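Local coordinates for protein DNA polymerase sliding clamp B (PDB 3AIZ) that serves as a subunit of a ring-shaped sliding clamp that encircles DNA and tethers the replicative polymerase and other DNA-processing proteins to it, at residues A[135-140]-A[217-222]; A[210-215]-A[230-235]. All blocks are in the same frame, centred on the assembly; numbering follows the deposited sequence.

Contact 1 of 2, residues A[135-140]-A[217-222]; sequences TFTTDG and NVTVGF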
loop_
_atom_site.group_PDB
_atom_site.type_symbol
_atom_site.label_atom_id
_atom_site.label_comp_id
_atom_site.label_asym_id
_atom_site.label_seq_id
_atom_site.Cartn_x
_atom_site.Cartn_y
_atom_site.Cartn_z
ATOM N N THR A 135 -2.186 -30.359 37.499
ATOM C CA THR A 135 -2.912 -29.458 36.613
ATOM C C THR A 135 -2.577 -28.012 36.952
ATOM O O THR A 135 -2.477 -27.647 38.121
ATOM C CB THR A 135 -4.441 -29.656 36.711
ATOM O OG1 THR A 135 -4.875 -29.424 38.058
ATOM C CG2 THR A 135 -4.829 -31.065 36.292
ATOM N N PHE A 136 -2.392 -27.192 35.926
ATOM C CA PHE A 136 -2.165 -25.770 36.134
ATOM C C PHE A 136 -2.832 -24.943 35.044
ATOM O O PHE A 136 -3.041 -25.421 33.930
ATOM C CB PHE A 136 -0.668 -25.452 36.223
ATOM C CG PHE A 136 0.115 -25.828 34.996
ATOM C CD1 PHE A 136 0.724 -27.068 34.900
ATOM C CD2 PHE A 136 0.260 -24.935 33.947
ATOM C CE1 PHE A 136 1.454 -27.412 33.775
ATOM C CE2 PHE A 136 0.989 -25.274 32.822
ATOM C CZ PHE A 136 1.587 -26.513 32.737
ATOM N N THR A 137 -3.176 -23.705 35.377
ATOM C CA THR A 137 -3.835 -22.821 34.429
ATOM C C THR A 137 -2.986 -21.582 34.188
ATOM O O THR A 137 -2.396 -21.033 35.117
ATOM C CB THR A 137 -5.231 -22.402 34.930
ATOM O OG1 THR A 137 -5.952 -23.562 35.362
ATOM C CG2 THR A 137 -6.012 -21.710 33.822
ATOM N N THR A 138 -2.918 -21.149 32.935
ATOM C CA THR A 138 -2.126 -19.981 32.578
ATOM C C THR A 138 -2.595 -19.385 31.259
ATOM O O THR A 138 -3.250 -20.058 30.464
ATOM C CB THR A 138 -0.631 -20.330 32.467
ATOM O OG1 THR A 138 0.110 -19.154 32.122
ATOM C CG2 THR A 138 -0.410 -21.391 31.402
ATOM N N ASP A 139 -2.262 -18.120 31.032
ATOM C CA ASP A 139 -2.586 -17.463 29.775
ATOM C C ASP A 139 -1.781 -18.095 28.644
ATOM O O ASP A 139 -0.596 -18.382 28.803
ATOM C CB ASP A 139 -2.300 -15.964 29.864
ATOM C CG ASP A 139 -2.752 -15.209 28.629
ATOM O OD1 ASP A 139 -3.861 -14.634 28.654
ATOM O OD2 ASP A 139 -1.999 -15.192 27.632
ATOM N N GLY A 140 -2.433 -18.312 27.507
ATOM C CA GLY A 140 -1.810 -18.978 26.378
ATOM C C GLY A 140 -0.547 -18.307 25.873
ATOM O O GLY A 140 0.339 -18.967 25.331
ATOM N N ASN A 217 -6.967 -18.578 29.442
ATOM C CA ASN A 217 -7.023 -19.520 30.551
ATOM C C ASN A 217 -6.851 -20.960 30.091
ATOM O O ASN A 217 -7.792 -21.755 30.129
ATOM C CB ASN A 217 -8.331 -19.356 31.325
ATOM C CG ASN A 217 -8.475 -17.976 31.932
ATOM O OD1 ASN A 217 -8.044 -17.732 33.060
ATOM N ND2 ASN A 217 -9.078 -17.058 31.183
ATOM N N VAL A 218 -5.639 -21.287 29.656
ATOM C CA VAL A 218 -5.317 -22.633 29.210
ATOM C C VAL A 218 -5.048 -23.540 30.404
ATOM O O VAL A 218 -4.267 -23.195 31.289
ATOM C CB VAL A 218 -4.083 -22.638 28.292
ATOM C CG1 VAL A 218 -3.805 -24.043 27.786
ATOM C CG2 VAL A 218 -4.284 -21.679 27.131
ATOM N N THR A 219 -5.704 -24.695 30.429
ATOM C CA THR A 219 -5.489 -25.672 31.489
ATOM C C THR A 219 -4.618 -26.819 30.992
ATOM O O THR A 219 -4.956 -27.490 30.017
ATOM C CB THR A 219 -6.819 -26.235 32.026
ATOM O OG1 THR A 219 -7.576 -25.182 32.634
ATOM C CG2 THR A 219 -6.562 -27.320 33.060
ATOM N N VAL A 220 -3.493 -27.035 31.664
ATOM C CA VAL A 220 -2.577 -28.108 31.305
ATOM C C VAL A 220 -2.537 -29.158 32.405
ATOM O O VAL A 220 -2.303 -28.838 33.569
ATOM C CB VAL A 220 -1.152 -27.579 31.067
ATOM C CG1 VAL A 220 -0.208 -28.727 30.745
ATOM C CG2 VAL A 220 -1.148 -26.547 29.950
ATOM N N GLY A 221 -2.772 -30.411 32.033
ATOM C CA GLY A 221 -2.743 -31.503 32.986
ATOM C C GLY A 221 -1.837 -32.627 32.530
ATOM O O GLY A 221 -1.735 -32.908 31.338
ATOM N N PHE A 222 -1.170 -33.270 33.484
ATOM C CA PHE A 222 -0.321 -34.416 33.182
ATOM C C PHE A 222 -0.004 -35.196 34.452
ATOM O O PHE A 222 -0.434 -34.825 35.542
ATOM C CB PHE A 222 0.973 -33.971 32.493
ATOM C CG PHE A 222 1.940 -33.270 33.405
ATOM C CD1 PHE A 222 3.036 -33.943 33.921
ATOM C CD2 PHE A 222 1.757 -31.940 33.743
ATOM C CE1 PHE A 222 3.930 -33.301 34.758
ATOM C CE2 PHE A 222 2.648 -31.293 34.581
ATOM C CZ PHE A 222 3.735 -31.975 35.090
#

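Contact 2 of 2, residues A[210-215]-A[230-235]; sequences KVTSIS and IEVPTD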
loop_
_atom_site.group_PDB
_atom_site.type_symbol
_atom_site.label_atom_id
_atom_site.label_comp_id
_atom_site.label_asym_id
_atom_site.label_seq_id
_atom_site.Cartn_x
_atom_site.Cartn_y
_atom_site.Cartn_z
ATOM N N LYS A 210 1.821 -23.072 20.908
ATOM C CA LYS A 210 1.697 -21.880 20.078
ATOM C C LYS A 210 0.230 -21.572 19.788
ATOM O O LYS A 210 -0.172 -20.411 19.729
ATOM C CB LYS A 210 2.477 -22.059 18.774
ATOM C CG LYS A 210 2.526 -20.826 17.887
ATOM C CD LYS A 210 3.475 -21.038 16.715
ATOM C CE LYS A 210 3.468 -19.850 15.762
ATOM N NZ LYS A 210 2.141 -19.663 15.105
ATOM N N VAL A 211 -0.565 -22.624 19.621
ATOM C CA VAL A 211 -1.985 -22.484 19.314
ATOM C C VAL A 211 -2.798 -22.000 20.517
ATOM O O VAL A 211 -3.777 -21.271 20.360
ATOM C CB VAL A 211 -2.576 -23.817 18.805
ATOM C CG1 VAL A 211 -4.093 -23.745 18.745
ATOM C CG2 VAL A 211 -1.997 -24.166 17.444
ATOM N N THR A 212 -2.383 -22.401 21.713
ATOM C CA THR A 212 -3.133 -22.091 22.927
ATOM C C THR A 212 -3.173 -20.598 23.243
ATOM O O THR A 212 -3.816 -20.183 24.206
ATOM C CB THR A 212 -2.561 -22.834 24.150
ATOM O OG1 THR A 212 -1.300 -22.259 24.517
ATOM C CG2 THR A 212 -2.376 -24.310 23.841
ATOM N N SER A 213 -2.487 -19.794 22.436
ATOM C CA SER A 213 -2.436 -18.353 22.668
ATOM C C SER A 213 -3.800 -17.693 22.474
ATOM O O SER A 213 -4.036 -16.586 22.960
ATOM C CB SER A 213 -1.392 -17.692 21.762
ATOM O OG SER A 213 -1.735 -17.827 20.394
ATOM N N ILE A 214 -4.697 -18.379 21.769
ATOM C CA ILE A 214 -6.037 -17.856 21.516
ATOM C C ILE A 214 -6.897 -17.860 22.778
ATOM O O ILE A 214 -8.031 -17.378 22.770
ATOM C CB ILE A 214 -6.765 -18.664 20.421
ATOM C CG1 ILE A 214 -7.132 -20.057 20.941
ATOM C CG2 ILE A 214 -5.914 -18.750 19.162
ATOM C CD1 ILE A 214 -7.868 -20.911 19.934
ATOM N N SER A 215 -6.356 -18.413 23.858
ATOM C CA SER A 215 -7.065 -18.462 25.130
ATOM C C SER A 215 -6.272 -17.748 26.215
ATOM O O SER A 215 -5.045 -17.683 26.159
ATOM C CB SER A 215 -7.326 -19.911 25.544
ATOM O OG SER A 215 -7.950 -19.976 26.815
ATOM N N ILE A 230 -4.252 -30.567 27.235
ATOM C CA ILE A 230 -4.365 -29.114 27.163
ATOM C C ILE A 230 -5.791 -28.696 26.804
ATOM O O ILE A 230 -6.344 -29.141 25.799
ATOM C CB ILE A 230 -3.386 -28.499 26.137
ATOM C CG1 ILE A 230 -1.936 -28.673 26.594
ATOM C CG2 ILE A 230 -3.683 -27.024 25.936
ATOM C CD1 ILE A 230 -1.378 -30.051 26.350
ATOM N N GLU A 231 -6.380 -27.843 27.635
ATOM C CA GLU A 231 -7.712 -27.316 27.376
ATOM C C GLU A 231 -7.626 -25.846 26.985
ATOM O O GLU A 231 -7.094 -25.026 27.732
ATOM C CB GLU A 231 -8.606 -27.477 28.606
ATOM C CG GLU A 231 -8.713 -28.903 29.125
ATOM C CD GLU A 231 -9.683 -29.029 30.288
ATOM O OE1 GLU A 231 -10.585 -28.172 30.408
ATOM O OE2 GLU A 231 -9.545 -29.987 31.079
ATOM N N VAL A 232 -8.152 -25.519 25.810
ATOM C CA VAL A 232 -8.120 -24.153 25.305
ATOM C C VAL A 232 -9.535 -23.601 25.175
ATOM O O VAL A 232 -10.140 -23.675 24.105
ATOM C CB VAL A 232 -7.420 -24.081 23.935
ATOM C CG1 VAL A 232 -7.264 -22.636 23.494
ATOM C CG2 VAL A 232 -6.067 -24.771 23.994
ATOM N N PRO A 233 -10.068 -23.047 26.271
ATOM C CA PRO A 233 -11.431 -22.513 26.319
ATOM C C PRO A 233 -11.534 -21.162 25.625
ATOM O O PRO A 233 -10.555 -20.421 25.568
ATOM C CB PRO A 233 -11.685 -22.327 27.821
ATOM C CG PRO A 233 -10.550 -23.022 28.521
ATOM C CD PRO A 233 -9.402 -22.951 27.578
ATOM N N THR A 234 -12.716 -20.850 25.102
ATOM C CA THR A 234 -12.987 -19.525 24.565
ATOM C C THR A 234 -14.033 -18.845 25.440
ATOM O O THR A 234 -14.674 -19.493 26.265
ATOM C CB THR A 234 -13.485 -19.586 23.111
ATOM O OG1 THR A 234 -14.743 -20.268 23.059
ATOM C CG2 THR A 234 -12.479 -20.315 22.234
ATOM N N ASP A 235 -14.204 -17.540 25.262
ATOM C CA ASP A 235 -15.144 -16.783 26.083
ATOM C C ASP A 235 -16.597 -17.068 25.710
ATOM O O ASP A 235 -17.518 -16.540 26.332
ATOM C CB ASP A 235 -14.858 -15.281 25.988
ATOM C CG ASP A 235 -13.560 -14.889 26.670
ATOM O OD1 ASP A 235 -13.007 -15.719 27.423
ATOM O OD2 ASP A 235 -13.093 -13.750 26.454
#

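Contact 1 of 2, residues A[135-140]-A[217-222]
The ring of F136 lies over the side chain of V220, its directly paired neighbour on the next strand. V220 CB sits 3.7 Å from the centroid of the F136 ring, 25° off the ring normal, a CH-pi contact shifted toward the rim. The nearest ring atom is F136 CZ, 3.4 Å from V220 CB. V220 CG1 lies beside CZ and CE1, and CG2 beside CE2. The two side chains run side by side and point the same way. A chi1 of 60° sets F136 CG between the backbone N and the carbonyl carbon. The end of the ring comes close to the partner strand. F222 meets this ring at its edge, with F222 CE2 4.1 Å from F136 CE1.

Strands 135-138 and 218-222 are antiparallel. F136 and V220 form a hydrogen-bonded pair, and so do T138 and V218. In the first pair V220 N to F136 O measures 2.8 Å and is nearly straight, at 173° at the hydrogen. V218 CG2 also touches G140 CA, at 3.7 Å.

The opposite face carries T135, T137 and T219. T137 and T219 form a non-hydrogen-bonded pair, and their side chains cross obliquely. The methyl CG2 of T137 is anti to its backbone N and lies 3.4 Å from V218 O. T137 OG1 is hydrogen-bonded to S189 OG on strand 186-192.

The chemistry thus differs between the faces. One is mainly apolar but includes buried T138: there T138, V218 and V220 pack on L143, and F136 on L187 and L190. The face of T135, T137 and T219 is partly exposed and carries hydroxyls. The cross-strand bonds satisfy the N and O of F136, T138, V218 and V220, while T137 and T219 turn their peptides to the strands on the far sides.

Contact 2 of 2, residues A[210-215]-A[230-235]
In the C-terminal domain of this sliding clamp, the turn that follows helix 202-211 packs on strand 226-233 of the sheet. The contact centres on V232, whose two methyl groups meet different residues of the turn. V232 CG2 faces T212, with T212 CG2 3.7 Å away. V232 CG1 touches both I214 and S215, at 3.6 Å from I214 CG1 and 3.4 Å from S215 CB. The side chains of T212 and I214 each cross that of V232 at about a right angle.

T212 CG2 also touches I230 CG2 at 3.7 Å, again with the side chains crossed. This methyl, the branch beside the backbone N, therefore spans I230 and V232, two residues of one strand that both point toward the turn. The hydroxyl of T212 turns back to the helix and bonds F209 O.

S215 supplies the polar link. Its OG donates to P233 O at 2.9 Å. The donor lies in the carbonyl plane, on a lone pair, with a C=O...donor angle of 141°. S215 OG is anti to the backbone N (chi1 177°), which carries it to the proline. P233 CD is 3.4 Å from S215 OG. The same oxygen accepts a bond from N217 N, so two bonds grip the hydroxyl of this buried serine.

The turn itself is a short 3-10 segment, 212-214. S215 N, just after it, bonds T212 O at 3.1 Å. L143 of helix 140-150 touches T212, and L240 of strand 239-244 touches I214 and V232. A turn that leaves a helix and packs on one side of an antiparallel sheet fits the DNA clamp fold, in which helices line the inside of the ring and sheets form its outside.

Both contacts are buried within the C-terminal domain and are adjacent, since strands 218-223 and 226-233 are neighbours in the sheet. Contact 1 joins two neighbouring strands edge to edge. Contact 2 sets the turn after helix 202-211 on strand 226-233. T219 O and E231 N, 2.8 Å apart, probably form a bond that ties the two contacts through the sheet. A second such link runs between G140 and S215. Contact 1 rests on a ladder of backbone bonds with an aromatic ring over a valine. Contact 2 has a single side-chain to backbone bond and apolar side chains that cross at about a right angle. L143 touches residues of both.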